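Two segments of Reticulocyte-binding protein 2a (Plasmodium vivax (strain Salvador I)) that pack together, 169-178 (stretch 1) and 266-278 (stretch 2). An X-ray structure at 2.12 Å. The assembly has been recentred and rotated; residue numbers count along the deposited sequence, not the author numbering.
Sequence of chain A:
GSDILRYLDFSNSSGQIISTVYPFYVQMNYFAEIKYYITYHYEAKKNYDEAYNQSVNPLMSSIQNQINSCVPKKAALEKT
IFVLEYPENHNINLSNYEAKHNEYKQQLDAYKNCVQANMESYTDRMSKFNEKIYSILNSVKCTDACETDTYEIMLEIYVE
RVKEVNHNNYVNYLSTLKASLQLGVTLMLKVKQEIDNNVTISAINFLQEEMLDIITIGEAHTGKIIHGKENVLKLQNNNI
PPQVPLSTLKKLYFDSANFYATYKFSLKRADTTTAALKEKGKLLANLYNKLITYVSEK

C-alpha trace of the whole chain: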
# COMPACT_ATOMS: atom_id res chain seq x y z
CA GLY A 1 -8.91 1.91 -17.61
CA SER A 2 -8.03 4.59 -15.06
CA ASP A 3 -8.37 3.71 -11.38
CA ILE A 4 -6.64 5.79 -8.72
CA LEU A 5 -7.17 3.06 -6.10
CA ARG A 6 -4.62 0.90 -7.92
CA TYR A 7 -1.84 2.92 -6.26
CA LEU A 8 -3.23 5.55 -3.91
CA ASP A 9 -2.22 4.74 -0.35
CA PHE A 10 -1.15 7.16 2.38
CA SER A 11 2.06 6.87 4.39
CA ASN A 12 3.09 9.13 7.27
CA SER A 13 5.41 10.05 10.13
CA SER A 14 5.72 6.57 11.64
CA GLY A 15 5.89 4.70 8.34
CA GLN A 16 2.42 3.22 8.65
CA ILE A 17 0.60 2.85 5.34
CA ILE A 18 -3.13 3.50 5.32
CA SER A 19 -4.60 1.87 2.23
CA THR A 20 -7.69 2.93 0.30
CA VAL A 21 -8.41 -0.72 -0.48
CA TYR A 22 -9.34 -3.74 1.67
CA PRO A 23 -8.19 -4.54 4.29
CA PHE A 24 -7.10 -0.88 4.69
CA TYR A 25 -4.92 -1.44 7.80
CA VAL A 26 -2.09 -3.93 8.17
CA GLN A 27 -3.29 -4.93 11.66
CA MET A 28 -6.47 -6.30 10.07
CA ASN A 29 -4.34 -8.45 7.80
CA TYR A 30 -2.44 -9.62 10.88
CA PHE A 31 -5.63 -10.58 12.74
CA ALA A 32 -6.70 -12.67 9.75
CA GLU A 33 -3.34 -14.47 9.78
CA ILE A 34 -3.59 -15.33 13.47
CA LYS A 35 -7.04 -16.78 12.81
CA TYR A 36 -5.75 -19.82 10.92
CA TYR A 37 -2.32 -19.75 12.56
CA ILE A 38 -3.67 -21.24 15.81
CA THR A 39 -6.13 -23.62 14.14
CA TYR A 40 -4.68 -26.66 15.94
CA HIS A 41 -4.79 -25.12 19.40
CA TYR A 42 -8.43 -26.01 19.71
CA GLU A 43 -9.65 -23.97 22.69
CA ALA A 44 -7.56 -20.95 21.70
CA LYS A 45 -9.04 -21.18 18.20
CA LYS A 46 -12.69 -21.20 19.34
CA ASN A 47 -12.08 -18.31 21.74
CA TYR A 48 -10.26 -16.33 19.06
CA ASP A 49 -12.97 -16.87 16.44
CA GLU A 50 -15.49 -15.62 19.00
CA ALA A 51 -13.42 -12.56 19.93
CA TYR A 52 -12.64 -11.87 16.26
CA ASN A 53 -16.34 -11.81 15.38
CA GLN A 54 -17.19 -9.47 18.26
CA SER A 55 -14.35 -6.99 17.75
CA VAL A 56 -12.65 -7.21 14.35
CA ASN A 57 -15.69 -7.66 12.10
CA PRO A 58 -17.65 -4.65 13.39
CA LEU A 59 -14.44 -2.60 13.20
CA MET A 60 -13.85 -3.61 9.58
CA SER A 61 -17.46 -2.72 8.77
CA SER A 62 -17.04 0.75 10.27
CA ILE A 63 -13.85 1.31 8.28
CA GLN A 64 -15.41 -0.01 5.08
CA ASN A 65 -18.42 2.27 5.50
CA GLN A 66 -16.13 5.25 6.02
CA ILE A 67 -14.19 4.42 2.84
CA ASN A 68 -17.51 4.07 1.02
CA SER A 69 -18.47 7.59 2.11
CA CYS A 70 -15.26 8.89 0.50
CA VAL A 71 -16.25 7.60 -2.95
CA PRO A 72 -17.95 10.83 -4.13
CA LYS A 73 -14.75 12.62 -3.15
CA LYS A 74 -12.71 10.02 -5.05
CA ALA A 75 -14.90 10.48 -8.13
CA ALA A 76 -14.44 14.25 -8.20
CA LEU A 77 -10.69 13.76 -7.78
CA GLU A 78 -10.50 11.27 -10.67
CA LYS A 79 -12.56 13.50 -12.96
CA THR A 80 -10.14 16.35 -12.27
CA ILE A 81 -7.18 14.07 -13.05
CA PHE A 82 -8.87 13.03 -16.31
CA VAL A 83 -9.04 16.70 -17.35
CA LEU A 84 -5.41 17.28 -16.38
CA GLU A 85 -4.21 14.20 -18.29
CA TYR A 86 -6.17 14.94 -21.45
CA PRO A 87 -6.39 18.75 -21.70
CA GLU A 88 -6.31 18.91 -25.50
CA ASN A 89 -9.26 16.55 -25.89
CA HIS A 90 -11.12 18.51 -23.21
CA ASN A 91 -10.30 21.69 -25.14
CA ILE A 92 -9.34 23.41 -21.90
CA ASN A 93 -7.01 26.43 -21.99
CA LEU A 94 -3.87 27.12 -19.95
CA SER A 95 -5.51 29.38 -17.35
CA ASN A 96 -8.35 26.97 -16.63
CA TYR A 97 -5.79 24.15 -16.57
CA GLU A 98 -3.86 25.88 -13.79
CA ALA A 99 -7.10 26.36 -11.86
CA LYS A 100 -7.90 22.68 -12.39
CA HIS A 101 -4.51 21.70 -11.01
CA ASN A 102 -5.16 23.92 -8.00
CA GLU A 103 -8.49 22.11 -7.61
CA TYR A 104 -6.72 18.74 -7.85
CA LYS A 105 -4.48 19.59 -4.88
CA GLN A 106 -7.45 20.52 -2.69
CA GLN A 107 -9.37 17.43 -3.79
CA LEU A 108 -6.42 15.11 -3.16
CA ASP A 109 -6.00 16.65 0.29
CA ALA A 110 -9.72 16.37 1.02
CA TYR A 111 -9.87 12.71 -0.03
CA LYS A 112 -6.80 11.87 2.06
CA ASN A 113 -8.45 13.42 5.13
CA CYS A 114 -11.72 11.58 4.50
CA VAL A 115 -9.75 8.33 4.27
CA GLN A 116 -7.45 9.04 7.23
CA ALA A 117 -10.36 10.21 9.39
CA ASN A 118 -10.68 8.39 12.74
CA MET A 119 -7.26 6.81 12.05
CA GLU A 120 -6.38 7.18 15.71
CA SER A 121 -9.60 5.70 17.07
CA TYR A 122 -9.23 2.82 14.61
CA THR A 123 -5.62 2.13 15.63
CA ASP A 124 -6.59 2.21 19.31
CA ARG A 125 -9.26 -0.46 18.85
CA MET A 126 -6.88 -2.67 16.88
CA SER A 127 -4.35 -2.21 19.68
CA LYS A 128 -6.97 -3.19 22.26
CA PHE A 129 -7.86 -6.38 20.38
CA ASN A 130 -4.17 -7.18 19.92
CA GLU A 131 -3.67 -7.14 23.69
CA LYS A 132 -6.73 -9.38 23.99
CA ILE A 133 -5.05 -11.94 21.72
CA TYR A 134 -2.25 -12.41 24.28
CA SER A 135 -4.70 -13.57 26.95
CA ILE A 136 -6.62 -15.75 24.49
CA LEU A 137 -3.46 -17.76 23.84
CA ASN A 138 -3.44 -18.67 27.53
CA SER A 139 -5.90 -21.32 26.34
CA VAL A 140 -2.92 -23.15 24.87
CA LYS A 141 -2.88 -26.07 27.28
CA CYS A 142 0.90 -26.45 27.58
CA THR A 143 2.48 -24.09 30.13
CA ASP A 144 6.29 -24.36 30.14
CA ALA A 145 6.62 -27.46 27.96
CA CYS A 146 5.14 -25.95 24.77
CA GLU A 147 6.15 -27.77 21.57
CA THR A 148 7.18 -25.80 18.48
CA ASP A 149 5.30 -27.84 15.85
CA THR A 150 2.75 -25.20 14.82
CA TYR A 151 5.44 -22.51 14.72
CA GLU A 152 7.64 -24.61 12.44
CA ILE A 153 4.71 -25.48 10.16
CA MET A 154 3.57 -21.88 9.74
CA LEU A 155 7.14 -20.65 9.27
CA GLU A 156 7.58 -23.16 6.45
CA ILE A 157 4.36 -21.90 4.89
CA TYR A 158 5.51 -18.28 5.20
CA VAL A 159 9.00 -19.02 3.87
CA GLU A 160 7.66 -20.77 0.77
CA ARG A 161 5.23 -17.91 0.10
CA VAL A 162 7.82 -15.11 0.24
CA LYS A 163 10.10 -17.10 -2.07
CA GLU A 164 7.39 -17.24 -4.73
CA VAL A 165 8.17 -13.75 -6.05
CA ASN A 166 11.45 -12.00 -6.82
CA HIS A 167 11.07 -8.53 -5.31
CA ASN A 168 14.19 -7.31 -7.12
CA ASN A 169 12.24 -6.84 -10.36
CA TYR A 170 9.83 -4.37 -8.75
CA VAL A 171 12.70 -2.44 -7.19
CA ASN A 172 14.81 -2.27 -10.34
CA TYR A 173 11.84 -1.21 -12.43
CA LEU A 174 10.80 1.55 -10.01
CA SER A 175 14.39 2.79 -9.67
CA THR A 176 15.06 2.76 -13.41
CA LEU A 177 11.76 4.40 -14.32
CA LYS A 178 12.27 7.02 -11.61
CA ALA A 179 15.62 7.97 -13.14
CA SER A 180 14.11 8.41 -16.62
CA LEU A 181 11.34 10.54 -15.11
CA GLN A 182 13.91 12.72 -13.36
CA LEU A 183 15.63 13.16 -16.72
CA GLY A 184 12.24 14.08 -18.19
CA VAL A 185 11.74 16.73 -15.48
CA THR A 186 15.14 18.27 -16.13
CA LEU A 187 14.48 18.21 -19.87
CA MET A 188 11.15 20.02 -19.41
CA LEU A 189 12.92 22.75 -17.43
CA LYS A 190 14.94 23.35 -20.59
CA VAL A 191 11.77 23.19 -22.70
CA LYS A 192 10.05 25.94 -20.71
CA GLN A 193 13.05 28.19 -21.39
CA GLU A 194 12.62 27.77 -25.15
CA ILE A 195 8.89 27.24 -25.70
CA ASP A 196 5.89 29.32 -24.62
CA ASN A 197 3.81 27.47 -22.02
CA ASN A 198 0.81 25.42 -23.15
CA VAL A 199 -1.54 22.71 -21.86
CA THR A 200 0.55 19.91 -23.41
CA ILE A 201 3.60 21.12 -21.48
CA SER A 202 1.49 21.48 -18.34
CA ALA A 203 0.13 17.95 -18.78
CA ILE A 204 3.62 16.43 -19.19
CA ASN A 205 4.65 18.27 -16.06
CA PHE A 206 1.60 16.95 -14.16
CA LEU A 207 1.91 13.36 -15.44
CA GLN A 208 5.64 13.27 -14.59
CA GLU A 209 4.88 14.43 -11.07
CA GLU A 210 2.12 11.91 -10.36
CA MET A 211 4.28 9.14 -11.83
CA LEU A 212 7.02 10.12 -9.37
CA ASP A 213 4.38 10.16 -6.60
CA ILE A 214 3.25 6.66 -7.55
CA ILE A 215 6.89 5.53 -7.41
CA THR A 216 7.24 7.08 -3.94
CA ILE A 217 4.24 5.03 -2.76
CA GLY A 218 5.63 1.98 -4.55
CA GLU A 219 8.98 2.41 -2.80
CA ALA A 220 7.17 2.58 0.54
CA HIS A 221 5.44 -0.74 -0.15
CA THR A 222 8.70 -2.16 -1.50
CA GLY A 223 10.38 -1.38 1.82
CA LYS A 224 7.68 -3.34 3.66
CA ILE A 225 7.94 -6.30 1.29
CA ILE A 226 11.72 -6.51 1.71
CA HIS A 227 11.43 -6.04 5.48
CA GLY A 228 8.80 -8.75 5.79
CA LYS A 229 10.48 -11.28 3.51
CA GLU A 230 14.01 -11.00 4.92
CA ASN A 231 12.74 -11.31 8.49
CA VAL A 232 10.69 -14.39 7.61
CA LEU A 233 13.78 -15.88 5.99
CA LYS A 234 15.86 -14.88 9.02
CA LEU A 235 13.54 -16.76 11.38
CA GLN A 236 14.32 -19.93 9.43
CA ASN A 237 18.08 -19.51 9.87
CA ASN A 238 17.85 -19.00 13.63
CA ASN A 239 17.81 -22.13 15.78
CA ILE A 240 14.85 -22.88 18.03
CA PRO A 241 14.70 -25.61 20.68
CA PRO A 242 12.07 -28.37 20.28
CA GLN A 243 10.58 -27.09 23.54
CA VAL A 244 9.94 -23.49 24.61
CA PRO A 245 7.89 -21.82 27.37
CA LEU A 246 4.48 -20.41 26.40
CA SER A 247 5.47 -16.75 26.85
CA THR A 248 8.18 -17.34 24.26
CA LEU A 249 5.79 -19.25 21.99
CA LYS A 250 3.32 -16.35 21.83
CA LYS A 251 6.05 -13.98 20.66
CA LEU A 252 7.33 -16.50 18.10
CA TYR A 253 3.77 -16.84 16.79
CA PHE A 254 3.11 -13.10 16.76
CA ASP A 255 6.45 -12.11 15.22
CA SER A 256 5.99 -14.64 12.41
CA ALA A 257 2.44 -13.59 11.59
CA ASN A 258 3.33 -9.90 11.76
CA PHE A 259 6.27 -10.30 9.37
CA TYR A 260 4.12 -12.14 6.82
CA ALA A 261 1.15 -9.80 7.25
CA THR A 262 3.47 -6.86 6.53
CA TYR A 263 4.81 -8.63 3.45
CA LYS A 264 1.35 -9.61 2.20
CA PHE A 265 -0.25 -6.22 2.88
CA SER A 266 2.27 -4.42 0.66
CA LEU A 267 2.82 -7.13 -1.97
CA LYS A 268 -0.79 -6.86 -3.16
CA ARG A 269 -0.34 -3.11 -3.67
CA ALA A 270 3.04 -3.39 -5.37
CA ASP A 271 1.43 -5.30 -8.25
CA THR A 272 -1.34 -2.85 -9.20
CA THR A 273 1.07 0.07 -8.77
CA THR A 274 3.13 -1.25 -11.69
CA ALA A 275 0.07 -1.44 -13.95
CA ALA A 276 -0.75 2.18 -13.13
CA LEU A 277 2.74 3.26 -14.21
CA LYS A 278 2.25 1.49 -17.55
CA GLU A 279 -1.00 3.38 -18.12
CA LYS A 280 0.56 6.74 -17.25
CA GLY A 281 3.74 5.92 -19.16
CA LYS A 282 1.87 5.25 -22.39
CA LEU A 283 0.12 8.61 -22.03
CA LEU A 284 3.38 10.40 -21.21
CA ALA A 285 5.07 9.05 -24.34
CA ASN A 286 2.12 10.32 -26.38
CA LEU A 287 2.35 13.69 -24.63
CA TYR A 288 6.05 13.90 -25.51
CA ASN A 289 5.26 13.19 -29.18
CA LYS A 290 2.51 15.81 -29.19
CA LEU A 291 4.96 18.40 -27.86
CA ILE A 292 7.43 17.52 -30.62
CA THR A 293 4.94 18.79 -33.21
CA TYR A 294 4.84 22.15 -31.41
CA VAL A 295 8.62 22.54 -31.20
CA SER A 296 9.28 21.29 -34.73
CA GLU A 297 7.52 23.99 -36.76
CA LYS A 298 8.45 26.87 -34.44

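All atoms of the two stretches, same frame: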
# COMPACT_ATOMS: atom_id res chain seq x y z
N ASN A 169 12.74 -7.34 -9.08
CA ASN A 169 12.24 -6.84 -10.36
C ASN A 169 11.33 -5.63 -10.20
O ASN A 169 11.30 -4.75 -11.07
CB ASN A 169 11.51 -7.95 -11.11
CG ASN A 169 12.45 -8.75 -12.00
OD1 ASN A 169 13.19 -9.61 -11.52
ND2 ASN A 169 12.42 -8.47 -13.29
N TYR A 170 10.58 -5.57 -9.09
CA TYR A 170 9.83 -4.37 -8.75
C TYR A 170 10.80 -3.22 -8.52
O TYR A 170 10.68 -2.16 -9.13
CB TYR A 170 8.98 -4.57 -7.49
CG TYR A 170 7.88 -5.59 -7.60
CD1 TYR A 170 7.09 -5.68 -8.74
CD2 TYR A 170 7.61 -6.46 -6.55
CE1 TYR A 170 6.07 -6.62 -8.83
CE2 TYR A 170 6.60 -7.40 -6.63
CZ TYR A 170 5.83 -7.48 -7.77
OH TYR A 170 4.83 -8.41 -7.85
N VAL A 171 11.75 -3.45 -7.62
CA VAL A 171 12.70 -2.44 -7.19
C VAL A 171 13.48 -1.85 -8.35
O VAL A 171 13.58 -0.63 -8.48
CB VAL A 171 13.71 -3.02 -6.18
CG1 VAL A 171 14.62 -1.92 -5.65
CG2 VAL A 171 12.98 -3.71 -5.04
N ASN A 172 14.03 -2.72 -9.20
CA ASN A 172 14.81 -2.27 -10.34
C ASN A 172 13.97 -1.50 -11.34
O ASN A 172 14.43 -0.51 -11.91
CB ASN A 172 15.48 -3.47 -11.03
CG ASN A 172 16.54 -4.11 -10.17
OD1 ASN A 172 17.13 -3.47 -9.30
ND2 ASN A 172 16.80 -5.40 -10.41
N TYR A 173 12.73 -1.93 -11.54
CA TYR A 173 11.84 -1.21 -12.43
C TYR A 173 11.54 0.19 -11.90
O TYR A 173 11.70 1.18 -12.61
CB TYR A 173 10.53 -1.98 -12.64
CG TYR A 173 9.56 -1.25 -13.55
CD1 TYR A 173 9.93 -0.89 -14.84
CD2 TYR A 173 8.28 -0.94 -13.13
CE1 TYR A 173 9.05 -0.22 -15.68
CE2 TYR A 173 7.39 -0.27 -13.95
CZ TYR A 173 7.78 0.08 -15.23
OH TYR A 173 6.90 0.74 -16.06
N LEU A 174 11.11 0.27 -10.64
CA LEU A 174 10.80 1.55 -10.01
C LEU A 174 11.99 2.51 -10.06
O LEU A 174 11.84 3.68 -10.41
CB LEU A 174 10.36 1.35 -8.56
CG LEU A 174 9.04 0.62 -8.34
CD1 LEU A 174 8.71 0.54 -6.85
CD2 LEU A 174 7.92 1.30 -9.10
N SER A 175 13.16 1.99 -9.70
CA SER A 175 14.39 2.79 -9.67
C SER A 175 14.79 3.29 -11.06
O SER A 175 15.20 4.44 -11.22
CB SER A 175 15.52 1.97 -9.06
OG SER A 175 16.76 2.65 -9.16
N THR A 176 14.66 2.42 -12.05
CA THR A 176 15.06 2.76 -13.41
C THR A 176 14.07 3.73 -14.05
O THR A 176 14.46 4.66 -14.75
CB THR A 176 15.20 1.49 -14.28
OG1 THR A 176 16.19 0.63 -13.70
CG2 THR A 176 15.63 1.84 -15.68
N LEU A 177 12.78 3.51 -13.81
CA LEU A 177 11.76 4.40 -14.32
C LEU A 177 11.84 5.77 -13.65
O LEU A 177 11.68 6.80 -14.31
CB LEU A 177 10.36 3.80 -14.13
CG LEU A 177 9.22 4.57 -14.81
CD1 LEU A 177 9.46 4.65 -16.31
CD2 LEU A 177 7.88 3.91 -14.51
N LYS A 178 12.10 5.77 -12.35
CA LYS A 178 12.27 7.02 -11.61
C LYS A 178 13.37 7.89 -12.22
O LYS A 178 13.19 9.09 -12.40
CB LYS A 178 12.59 6.74 -10.14
CG LYS A 178 12.76 7.97 -9.28
CD LYS A 178 13.07 7.57 -7.84
CE LYS A 178 13.12 8.76 -6.92
NZ LYS A 178 13.41 8.34 -5.52
N SER A 266 1.63 -5.29 1.64
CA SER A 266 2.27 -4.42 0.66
C SER A 266 2.47 -5.08 -0.70
O SER A 266 2.48 -4.39 -1.73
CB SER A 266 3.62 -3.93 1.19
OG SER A 266 3.44 -2.82 2.06
N LEU A 267 2.62 -6.40 -0.72
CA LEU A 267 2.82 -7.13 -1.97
C LEU A 267 1.64 -6.92 -2.92
O LEU A 267 1.83 -6.67 -4.11
CB LEU A 267 3.01 -8.62 -1.71
CG LEU A 267 3.20 -9.50 -2.95
CD1 LEU A 267 4.49 -9.15 -3.67
CD2 LEU A 267 3.18 -10.98 -2.59
N LYS A 268 0.43 -7.02 -2.38
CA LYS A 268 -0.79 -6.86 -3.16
C LYS A 268 -0.84 -5.49 -3.85
O LYS A 268 -1.33 -5.37 -4.97
CB LYS A 268 -2.02 -7.04 -2.26
CG LYS A 268 -3.35 -6.83 -2.96
CD LYS A 268 -4.51 -7.18 -2.05
CE LYS A 268 -5.19 -5.93 -1.52
NZ LYS A 268 -6.31 -6.27 -0.60
N ARG A 269 -0.31 -4.48 -3.17
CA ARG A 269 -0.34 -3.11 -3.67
C ARG A 269 0.78 -2.85 -4.67
O ARG A 269 0.62 -2.05 -5.59
CB ARG A 269 -0.24 -2.12 -2.50
CG ARG A 269 -1.35 -2.29 -1.49
CD ARG A 269 -2.70 -2.06 -2.13
NE ARG A 269 -2.96 -0.64 -2.35
CZ ARG A 269 -3.74 -0.16 -3.31
NH1 ARG A 269 -4.34 -0.99 -4.15
NH2 ARG A 269 -3.93 1.15 -3.43
N ALA A 270 1.90 -3.53 -4.48
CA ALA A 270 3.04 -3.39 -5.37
C ALA A 270 2.69 -3.78 -6.81
O ALA A 270 3.16 -3.17 -7.76
CB ALA A 270 4.22 -4.21 -4.87
N ASP A 271 1.85 -4.81 -6.94
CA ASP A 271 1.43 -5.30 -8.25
C ASP A 271 0.67 -4.23 -9.04
O ASP A 271 1.11 -3.80 -10.11
CB ASP A 271 0.57 -6.56 -8.10
CG ASP A 271 0.34 -7.28 -9.43
OD1 ASP A 271 0.29 -6.63 -10.49
OD2 ASP A 271 0.20 -8.52 -9.40
N THR A 272 -0.47 -3.79 -8.50
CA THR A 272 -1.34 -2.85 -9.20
C THR A 272 -0.67 -1.50 -9.45
O THR A 272 -1.03 -0.79 -10.38
CB THR A 272 -2.65 -2.63 -8.41
OG1 THR A 272 -2.35 -2.25 -7.06
CG2 THR A 272 -3.49 -3.90 -8.40
N THR A 273 0.31 -1.16 -8.61
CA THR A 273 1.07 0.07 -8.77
C THR A 273 1.83 0.08 -10.10
O THR A 273 1.89 1.09 -10.80
CB THR A 273 2.07 0.26 -7.61
OG1 THR A 273 1.35 0.65 -6.43
CG2 THR A 273 3.09 1.33 -7.93
N THR A 274 2.39 -1.08 -10.45
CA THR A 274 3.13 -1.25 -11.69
C THR A 274 2.24 -1.04 -12.92
O THR A 274 2.65 -0.40 -13.89
CB THR A 274 3.76 -2.66 -11.77
OG1 THR A 274 4.57 -2.88 -10.61
CG2 THR A 274 4.61 -2.81 -13.02
N ALA A 275 1.03 -1.57 -12.86
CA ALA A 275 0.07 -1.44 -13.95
C ALA A 275 -0.34 0.02 -14.15
O ALA A 275 -0.61 0.45 -15.27
CB ALA A 275 -1.16 -2.30 -13.70
N ALA A 276 -0.40 0.77 -13.06
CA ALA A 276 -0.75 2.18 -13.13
C ALA A 276 0.35 2.95 -13.85
O ALA A 276 0.07 3.83 -14.67
CB ALA A 276 -0.99 2.74 -11.74
N LEU A 277 1.60 2.62 -13.56
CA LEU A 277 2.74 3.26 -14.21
C LEU A 277 2.74 3.03 -15.72
O LEU A 277 3.07 3.93 -16.49
CB LEU A 277 4.04 2.76 -13.60
CG LEU A 277 4.30 3.24 -12.17
CD1 LEU A 277 5.56 2.59 -11.63
CD2 LEU A 277 4.43 4.76 -12.14
N LYS A 278 2.37 1.82 -16.13
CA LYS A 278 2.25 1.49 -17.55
C LYS A 278 1.21 2.37 -18.24
O LYS A 278 1.45 2.88 -19.33
CB LYS A 278 1.88 0.01 -17.72
CG LYS A 278 1.40 -0.37 -19.11
CD LYS A 278 2.47 -0.14 -20.17
CE LYS A 278 2.01 -0.64 -21.53
NZ LYS A 278 2.74 0.02 -22.64
O HOH W 1 4.37 -0.62 -16.09

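No direct hydrogen bond joins these two helical segments; the one polar link between them is a water molecule. Water 1 donates to the backbone O of Thr274 at 2.8 Å and lies 2.9 Å from Tyr173 OH, hydrogen-bonded to both, so the tyrosine hydroxyl reaches the other helix through solvent while its ring packs against side chains. The helices run in broadly the same direction, inclined at 39°, with their axes 11.4 Å apart at closest approach. Large side chains span the gap, and the contact buries 387 Å² in total, mostly apolar.

At the start of stretch 1, Tyr170 points toward stretch 2 with chi1 in the m well and gives up 87 Å², the largest share of any residue. Ala270 CB lies over one face of its ring, 4.4 Å from Tyr170 CE2; the small methyl sits where the backbones are near, with Tyr170 CA and Ala270 CA 7.6 Å apart. Leu267 CD1 meets the ring edge, 4.0 Å from Tyr170 CE2. Tyr170 is poorly ordered, so these distances are best read with some caution.

One turn on, Tyr173 adopts chi1 t, and its CE2 sits 3.9 Å from Thr274 CG2. Thr274 suits this margin because its methyl offers an apolar surface while its OG1 donates to Ala270 O in its own helix (3.2 Å).

Toward the C-terminal end, Leu277 is the focus. Its CD1 is approached by Leu174 CD2 at 3.7 Å, Leu177 CD2 at 3.9 Å and Tyr173 CE2 at 4.1 Å, three side chains from about one turn of stretch 1 converging on one methyl. Leu174 leaves its backbone sideways, but its end comes nearer; branched, flexible leucines can fill such a space without leaving polar groups unsatisfied.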